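Side-chain contacts in putative amidohydrolase (Unidentified, PDB 3FEQ), which belongs to the amidohydrolase superfamily and probably works as a zinc-dependent prolidase, cleaving dipeptides that carry proline at the C-terminal end: residues D219-A223 with A224-V228; V174-A177 with V178-I182; A260-M263 with H264-G267; V360-Q363 with G364-G367. All coordinates share one frame; numbering follows the deposited sequence.

Contact 1: residues D219-A223 with A224-V228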
# COMPACT_ATOMS: atom_id res chain seq x y z
N ASP C 219 -5.56 -8.47 -29.99
CA ASP C 219 -4.36 -9.31 -30.03
C ASP C 219 -4.37 -10.36 -28.93
O ASP C 219 -4.19 -11.54 -29.20
CB ASP C 219 -3.08 -8.47 -29.94
CG ASP C 219 -2.89 -7.54 -31.13
OD1 ASP C 219 -3.63 -7.68 -32.14
OD2 ASP C 219 -2.00 -6.66 -31.07
N GLU C 220 -4.59 -9.95 -27.69
CA GLU C 220 -4.56 -10.88 -26.57
C GLU C 220 -5.63 -11.95 -26.70
O GLU C 220 -5.39 -13.14 -26.43
CB GLU C 220 -4.70 -10.14 -25.26
CG GLU C 220 -3.53 -9.24 -24.98
CD GLU C 220 -2.22 -10.00 -24.93
OE1 GLU C 220 -2.16 -11.05 -24.24
OE2 GLU C 220 -1.26 -9.54 -25.59
N ALA C 221 -6.80 -11.55 -27.19
CA ALA C 221 -7.83 -12.52 -27.51
C ALA C 221 -7.41 -13.50 -28.61
O ALA C 221 -7.66 -14.71 -28.51
CB ALA C 221 -9.11 -11.81 -27.88
N GLU C 222 -6.74 -13.00 -29.65
CA GLU C 222 -6.30 -13.86 -30.74
C GLU C 222 -5.19 -14.78 -30.30
O GLU C 222 -5.17 -15.95 -30.65
CB GLU C 222 -5.86 -13.07 -31.96
CG GLU C 222 -7.01 -12.73 -32.90
CD GLU C 222 -6.55 -11.89 -34.09
OE1 GLU C 222 -5.32 -11.83 -34.35
OE2 GLU C 222 -7.41 -11.30 -34.76
N ALA C 223 -4.28 -14.26 -29.50
CA ALA C 223 -3.25 -15.10 -28.93
C ALA C 223 -3.85 -16.30 -28.18
O ALA C 223 -3.23 -17.34 -28.13
CB ALA C 223 -2.35 -14.28 -28.01
N ALA C 224 -5.06 -16.15 -27.64
CA ALA C 224 -5.73 -17.25 -26.94
C ALA C 224 -6.74 -17.98 -27.83
O ALA C 224 -7.64 -18.68 -27.34
CB ALA C 224 -6.42 -16.75 -25.64
N ASN C 225 -6.55 -17.83 -29.13
CA ASN C 225 -7.44 -18.42 -30.13
C ASN C 225 -8.91 -18.19 -29.87
O ASN C 225 -9.72 -19.11 -29.94
CB ASN C 225 -7.13 -19.90 -30.38
CG ASN C 225 -5.69 -20.13 -30.82
OD1 ASN C 225 -5.22 -19.52 -31.79
ND2 ASN C 225 -4.99 -21.00 -30.10
N THR C 226 -9.25 -16.94 -29.59
CA THR C 226 -10.63 -16.52 -29.64
C THR C 226 -10.74 -15.13 -30.33
O THR C 226 -9.85 -14.74 -31.09
CB THR C 226 -11.27 -16.56 -28.23
OG1 THR C 226 -12.70 -16.45 -28.33
CG2 THR C 226 -10.71 -15.45 -27.34
N TYR C 227 -11.84 -14.41 -30.08
CA TYR C 227 -12.13 -13.13 -30.69
C TYR C 227 -12.72 -12.14 -29.67
O TYR C 227 -13.07 -12.51 -28.55
CB TYR C 227 -13.15 -13.35 -31.82
CG TYR C 227 -14.46 -13.92 -31.32
CD1 TYR C 227 -15.52 -13.09 -30.99
CD2 TYR C 227 -14.61 -15.27 -31.09
CE1 TYR C 227 -16.72 -13.60 -30.49
CE2 TYR C 227 -15.80 -15.79 -30.59
CZ TYR C 227 -16.84 -14.94 -30.28
OH TYR C 227 -18.02 -15.45 -29.77
N VAL C 228 -12.88 -10.90 -30.09
CA VAL C 228 -13.50 -9.86 -29.29
C VAL C 228 -14.89 -9.54 -29.85
O VAL C 228 -15.04 -9.34 -31.05
CB VAL C 228 -12.67 -8.58 -29.37
CG1 VAL C 228 -13.46 -7.38 -28.89
CG2 VAL C 228 -11.41 -8.73 -28.60

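Contact 2: residues V174-A177 with V178-I182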
# COMPACT_ATOMS: atom_id res chain seq x y z
N VAL C 174 -5.59 -3.14 -20.12
CA VAL C 174 -6.51 -4.00 -20.84
C VAL C 174 -5.84 -5.33 -21.16
O VAL C 174 -6.47 -6.40 -21.09
CB VAL C 174 -7.11 -3.33 -22.11
CG1 VAL C 174 -7.97 -2.14 -21.73
CG2 VAL C 174 -6.03 -2.92 -23.10
N ARG C 175 -4.54 -5.28 -21.39
CA ARG C 175 -3.81 -6.46 -21.84
C ARG C 175 -3.85 -7.48 -20.73
O ARG C 175 -4.27 -8.62 -20.93
CB ARG C 175 -2.35 -6.12 -22.14
CG ARG C 175 -1.86 -6.61 -23.49
CD ARG C 175 -0.36 -6.85 -23.49
NE ARG C 175 0.42 -5.66 -23.83
CZ ARG C 175 0.51 -5.13 -25.04
NH1 ARG C 175 1.29 -4.07 -25.26
NH2 ARG C 175 -0.21 -5.61 -26.04
N LEU C 176 -3.43 -7.03 -19.55
CA LEU C 176 -3.56 -7.77 -18.32
C LEU C 176 -5.00 -8.22 -18.06
O LEU C 176 -5.24 -9.41 -17.86
CB LEU C 176 -3.02 -6.94 -17.16
CG LEU C 176 -3.02 -7.64 -15.81
CD1 LEU C 176 -2.19 -8.91 -15.87
CD2 LEU C 176 -2.49 -6.69 -14.78
N ALA C 177 -5.97 -7.31 -18.13
CA ALA C 177 -7.36 -7.76 -17.94
C ALA C 177 -7.82 -8.88 -18.88
O ALA C 177 -8.50 -9.80 -18.44
CB ALA C 177 -8.33 -6.62 -17.96
N VAL C 178 -7.43 -8.82 -20.16
CA VAL C 178 -7.75 -9.90 -21.09
C VAL C 178 -7.09 -11.23 -20.65
O VAL C 178 -7.78 -12.24 -20.53
CB VAL C 178 -7.37 -9.55 -22.57
CG1 VAL C 178 -7.55 -10.74 -23.46
CG2 VAL C 178 -8.23 -8.45 -23.12
N ARG C 179 -5.79 -11.23 -20.39
CA ARG C 179 -5.12 -12.42 -19.87
C ARG C 179 -5.80 -12.96 -18.59
O ARG C 179 -6.02 -14.15 -18.45
CB ARG C 179 -3.63 -12.15 -19.62
CG ARG C 179 -2.89 -11.73 -20.85
CD ARG C 179 -1.41 -11.52 -20.62
NE ARG C 179 -0.72 -11.08 -21.84
CZ ARG C 179 0.42 -10.38 -21.86
NH1 ARG C 179 1.05 -10.05 -20.74
NH2 ARG C 179 0.96 -10.03 -23.03
N GLU C 180 -6.17 -12.07 -17.67
CA GLU C 180 -6.88 -12.48 -16.47
C GLU C 180 -8.17 -13.18 -16.83
O GLU C 180 -8.51 -14.21 -16.23
CB GLU C 180 -7.20 -11.27 -15.58
CG GLU C 180 -6.00 -10.71 -14.79
CD GLU C 180 -6.27 -9.33 -14.19
OE1 GLU C 180 -5.42 -8.83 -13.42
OE2 GLU C 180 -7.33 -8.74 -14.50
N GLU C 181 -8.89 -12.61 -17.80
CA GLU C 181 -10.24 -13.09 -18.13
C GLU C 181 -10.17 -14.45 -18.80
O GLU C 181 -10.93 -15.35 -18.49
CB GLU C 181 -11.00 -12.10 -19.00
CG GLU C 181 -11.57 -10.88 -18.24
CD GLU C 181 -12.21 -11.19 -16.87
OE1 GLU C 181 -12.99 -12.16 -16.75
OE2 GLU C 181 -11.97 -10.42 -15.92
N ILE C 182 -9.18 -14.61 -19.64
CA ILE C 182 -8.94 -15.88 -20.30
C ILE C 182 -8.44 -16.94 -19.33
O ILE C 182 -8.90 -18.08 -19.38
CB ILE C 182 -8.01 -15.69 -21.51
CG1 ILE C 182 -8.87 -15.33 -22.71
CG2 ILE C 182 -7.23 -16.95 -21.82
CD1 ILE C 182 -8.36 -14.14 -23.47

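Contact 3: residues A260-M263 with H264-G267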
# COMPACT_ATOMS: atom_id res chain seq x y z
N ALA C 260 -21.27 -0.79 -42.69
CA ALA C 260 -21.75 -2.10 -43.07
C ALA C 260 -20.86 -2.73 -44.13
O ALA C 260 -20.44 -3.88 -44.00
CB ALA C 260 -23.18 -2.01 -43.56
N LYS C 261 -20.54 -1.95 -45.16
CA LYS C 261 -19.70 -2.42 -46.25
C LYS C 261 -18.33 -2.83 -45.71
O LYS C 261 -17.82 -3.88 -46.05
CB LYS C 261 -19.56 -1.32 -47.31
CG LYS C 261 -19.71 -1.73 -48.79
CD LYS C 261 -19.12 -0.65 -49.73
CE LYS C 261 -19.87 -0.43 -51.04
NZ LYS C 261 -19.17 -1.00 -52.22
N LEU C 262 -17.79 -2.00 -44.81
CA LEU C 262 -16.51 -2.31 -44.15
C LEU C 262 -16.58 -3.57 -43.30
O LEU C 262 -15.63 -4.34 -43.26
CB LEU C 262 -16.09 -1.14 -43.26
CG LEU C 262 -14.70 -1.21 -42.63
CD1 LEU C 262 -13.62 -1.10 -43.69
CD2 LEU C 262 -14.57 -0.09 -41.63
N MET C 263 -17.71 -3.77 -42.64
CA MET C 263 -17.96 -4.98 -41.87
C MET C 263 -17.97 -6.23 -42.74
O MET C 263 -17.34 -7.23 -42.40
CB MET C 263 -19.27 -4.85 -41.10
CG MET C 263 -19.09 -4.84 -39.60
SD MET C 263 -20.62 -4.60 -38.70
CE MET C 263 -21.23 -3.18 -39.57
N HIS C 264 -18.68 -6.18 -43.86
CA HIS C 264 -18.74 -7.31 -44.79
C HIS C 264 -17.35 -7.65 -45.32
O HIS C 264 -16.99 -8.81 -45.43
CB HIS C 264 -19.68 -7.00 -45.95
CG HIS C 264 -19.52 -7.93 -47.11
ND1 HIS C 264 -19.86 -9.27 -47.04
CD2 HIS C 264 -19.05 -7.73 -48.36
CE1 HIS C 264 -19.62 -9.84 -48.21
NE2 HIS C 264 -19.13 -8.93 -49.03
N GLU C 265 -16.57 -6.62 -45.59
CA GLU C 265 -15.23 -6.78 -46.14
C GLU C 265 -14.31 -7.52 -45.18
O GLU C 265 -13.58 -8.42 -45.56
CB GLU C 265 -14.64 -5.41 -46.44
CG GLU C 265 -13.99 -5.29 -47.79
CD GLU C 265 -13.92 -3.85 -48.24
OE1 GLU C 265 -14.61 -3.01 -47.60
OE2 GLU C 265 -13.22 -3.55 -49.23
N HIS C 266 -14.33 -7.11 -43.92
CA HIS C 266 -13.48 -7.72 -42.92
C HIS C 266 -14.00 -9.07 -42.41
O HIS C 266 -13.28 -9.78 -41.71
CB HIS C 266 -13.31 -6.77 -41.75
CG HIS C 266 -12.32 -5.68 -42.00
ND1 HIS C 266 -12.65 -4.50 -42.62
CD2 HIS C 266 -11.01 -5.59 -41.68
CE1 HIS C 266 -11.58 -3.72 -42.68
NE2 HIS C 266 -10.57 -4.36 -42.12
N GLY C 267 -15.24 -9.41 -42.72
CA GLY C 267 -15.80 -10.69 -42.30
C GLY C 267 -16.31 -10.64 -40.88
O GLY C 267 -16.36 -11.65 -40.18

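Contact 4: residues V360-Q363 with G364-G367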
# COMPACT_ATOMS: atom_id res chain seq x y z
N VAL C 360 -20.08 -18.44 -32.51
CA VAL C 360 -19.41 -19.12 -31.42
C VAL C 360 -18.36 -20.15 -31.83
O VAL C 360 -17.93 -20.94 -30.98
CB VAL C 360 -20.40 -19.73 -30.38
CG1 VAL C 360 -21.30 -18.66 -29.80
CG2 VAL C 360 -21.23 -20.85 -31.00
N ASN C 361 -17.92 -20.10 -33.10
CA ASN C 361 -16.88 -21.00 -33.68
C ASN C 361 -17.20 -22.49 -33.58
O ASN C 361 -16.30 -23.30 -33.41
CB ASN C 361 -15.50 -20.78 -33.05
CG ASN C 361 -14.85 -19.49 -33.49
OD1 ASN C 361 -14.57 -19.30 -34.67
ND2 ASN C 361 -14.56 -18.61 -32.54
N MET C 362 -18.48 -22.83 -33.62
CA MET C 362 -18.89 -24.21 -33.48
C MET C 362 -19.54 -24.69 -34.77
O MET C 362 -20.49 -25.48 -34.74
CB MET C 362 -19.85 -24.37 -32.30
CG MET C 362 -19.19 -24.33 -30.93
SD MET C 362 -18.19 -25.79 -30.54
CE MET C 362 -18.89 -26.32 -28.97
N GLN C 363 -19.02 -24.20 -35.90
CA GLN C 363 -19.55 -24.53 -37.22
C GLN C 363 -19.47 -26.03 -37.44
O GLN C 363 -18.41 -26.61 -37.29
CB GLN C 363 -18.85 -23.74 -38.34
CG GLN C 363 -17.30 -23.79 -38.33
CD GLN C 363 -16.65 -22.75 -37.40
OE1 GLN C 363 -15.58 -22.99 -36.81
NE2 GLN C 363 -17.27 -21.58 -37.28
N GLY C 364 -20.61 -26.68 -37.65
CA GLY C 364 -20.62 -28.12 -37.79
C GLY C 364 -20.85 -28.85 -36.48
O GLY C 364 -21.22 -30.02 -36.48
N GLN C 365 -20.65 -28.15 -35.37
CA GLN C 365 -20.79 -28.74 -34.06
C GLN C 365 -22.17 -28.46 -33.48
O GLN C 365 -22.77 -29.31 -32.85
CB GLN C 365 -19.72 -28.18 -33.13
CG GLN C 365 -18.84 -29.21 -32.46
CD GLN C 365 -18.22 -30.17 -33.44
OE1 GLN C 365 -18.09 -31.37 -33.15
NE2 GLN C 365 -17.82 -29.67 -34.61
N LEU C 366 -22.66 -27.24 -33.70
CA LEU C 366 -23.99 -26.86 -33.26
C LEU C 366 -24.71 -26.19 -34.43
O LEU C 366 -24.09 -25.94 -35.47
CB LEU C 366 -23.91 -25.88 -32.08
CG LEU C 366 -23.12 -26.32 -30.85
CD1 LEU C 366 -22.84 -25.14 -29.97
CD2 LEU C 366 -23.84 -27.39 -30.05
N GLY C 367 -26.00 -25.94 -34.27
CA GLY C 367 -26.79 -25.18 -35.24
C GLY C 367 -27.10 -25.92 -36.54
O GLY C 367 -27.59 -25.33 -37.50

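Contact 1: residues D219-A223 with A224-V228
Glu220 O and Ala224 N, 3.3 Å apart, make a weak hydrogen bond in the last turn of helix 211-223, just before a Schellman motif ends it. Ala221 comes next and supplies the acceptor of the longer closing bond. Its carbonyl oxygen takes the N-H of Thr226, with Thr226 N to Ala221 O at 2.9 Å and an N-H...O angle of 161°, while Ala224 N adds a weak bond to the same oxygen. Its methyl makes apolar contacts: Ala221 CB packs against Val228 CG2 at 3.9 Å and against Thr226 CG2 at 4.0 Å. Thr226 offers this methyl because OG1 stands anti to its backbone N (chi1 -166°), and OG1 is bound by Thr187 O. At Glu222, the backbone oxygen accepts from Asn225 N at 2.8 Å. The side chain of Glu222 runs extended beyond CG, with Glu222 CG 3.9 Å from Thr226 O. Ala223 is the last helical residue, and the chain then reverses through Asn225, the C-prime residue with positive phi, whose OD1 is held by Arg236 of the second subunit. Together these bonds engage the carbonyls of Glu220, Ala221 and Glu222, which a helix end would otherwise leave without partners from the next turn, and Ala221 CB packs on Val228, where strand 228-234 begins.

Contact 2: residues V174-A177 with V178-I182
Arg179 and Arg175 lie one turn apart on helix 171-184, an outer helix of the TIM-barrel fold expected of amidohydrolases, and their side chains run alongside each other in the same direction. Followed outward, Arg179 CB first sits 3.6 Å from Leu176 O, and CG comes to 3.4 Å from Arg175 O. With CG anti to the carbonyl carbon (chi1 -60°) and the chain straight from there to NE, Arg179 CD is still 4.1 Å from Arg175 O, and the guanidinium arrives over the bent aliphatic part of Arg175. There Arg175 CD lies against one face of the group, 3.5 Å from Arg179 NH2 and 4.0 Å from Arg179 CZ. The two guanidinium planes are 23° apart, but Arg175 NE and Arg179 NH2 remain 4.5 Å from each other, and the like charges are probably offset by acids nearby. Arg179 NE forms a salt bridge to Glu220, and NH2 and NH1 form others to Glu213 and Asp169 of the second subunit; Arg175 NE pairs with Glu172. Regular backbone bonds hold the turn beneath, among them Arg179 N to Arg175 O at 3.1 Å. Glu180, whose OE2 pairs with Arg166, lays its extended chain across Leu176, the branch point of the leucine meeting the carboxylate: Leu176 CG is 3.6 Å from Glu180 OE1.

Contact 3: residues A260-M263 with H264-G267
A Schellman motif closes helix 257-266, the helix of a beta-alpha-beta unit between strands 248-254 and 269-271. Gly267 is its C-prime residue with positive phi; Ala268 N bonds to Met263 O, and Gly267 N makes the weak inner bond to His264 O at 3.3 Å. A further weak bond joins Gly267 N to Met263 O at 3.0 Å. One step back, Leu262 O accepts twice from His266. The backbone bond, His266 N to Leu262 O, measures 3.1 Å, and the ring bond, His266 ND1 to Leu262 O, measures 3.1 Å as well. The two donors reach the oxygen from opposite faces of its carbonyl plane, and the oxygen itself lies at the edge of the imidazole, only 4° out of the ring plane. The side chain of Leu262 runs alongside the histidine: with CG anti to the main-chain nitrogen (chi1 -173°), its CD1 methyl comes 3.5 Å from His266 CE1 and 3.7 Å from ND1. Met263 turns instead into the fold, between helix 235-243 and helix 302-314. Because a carbonyl oxygen can only accept, the bond puts a proton on His266 ND1, and this bond, with the leucine alongside, probably helps to fix the rotation of the imidazole. A carbonyl of the last turn, at the negative end of the helix dipole, would be a favourable acceptor for such a donor.

Contact 4: residues V360-Q363 with G364-G367
Met362 O accepts from both Gln365 N, at 2.7 Å, and Leu366 N, at 3.0 Å, so the chain folds back in a type II beta turn with Gln363 and Gly364 at its corners. The positive phi of Gly364 (92°) is the value expected at the third position of that turn. Of the two donors, Leu366 N lies nearly in line with the C=O bond, whereas Gln365 N stands above the carbonyl plane. The turn follows directly on the Schellman motif that ends helix 354-359, in which Asn361 is the C-prime residue. Met362 carries the side-chain contact, its chain bent at chi2 (-71°) and again at chi3. That path carries the sulfur over the base of Gln365, with Met362 SD 3.8 Å from Gln365 CB and 4.0 Å from its CG. Gln365 OE1 makes a weak hydrogen bond to Arg33, and the backbone of Gln365 is bonded to Ile374. The side chain of Leu366 also touches Ser104 on strand 102-107, next to the barrel strand 56-66 that carries the zinc ligands His65 and His67. Lower on the methionine chain, Met362 CB and CG both pack against one methyl of the leucine: Leu366 CD1 lies 3.9 Å from Met362 CB and 3.9 Å from Met362 CG.

In the fold
The four contacts follow one another along the chain in the order 2, 1, 3, 4. Contact 2 lies on helix 171-184 and contact 1 at the end of helix 211-223, and the two helices pack together. Their centres are 10 Å apart, Glu220 CB meets Val178 CG1 at 3.4 Å, and both reach the second subunit, so this pair of helices forms part of the assembly interface. Contact 3 sits about 20 Å from contact 1, centre to centre. Contact 4, centred 18 Å from contact 1, meets it where Asn361 touches Tyr227. Contacts 1 and 3 thus end helices that lead into strands 228-234 and 269-271 of one parallel sheet, with strand 248-254 between them.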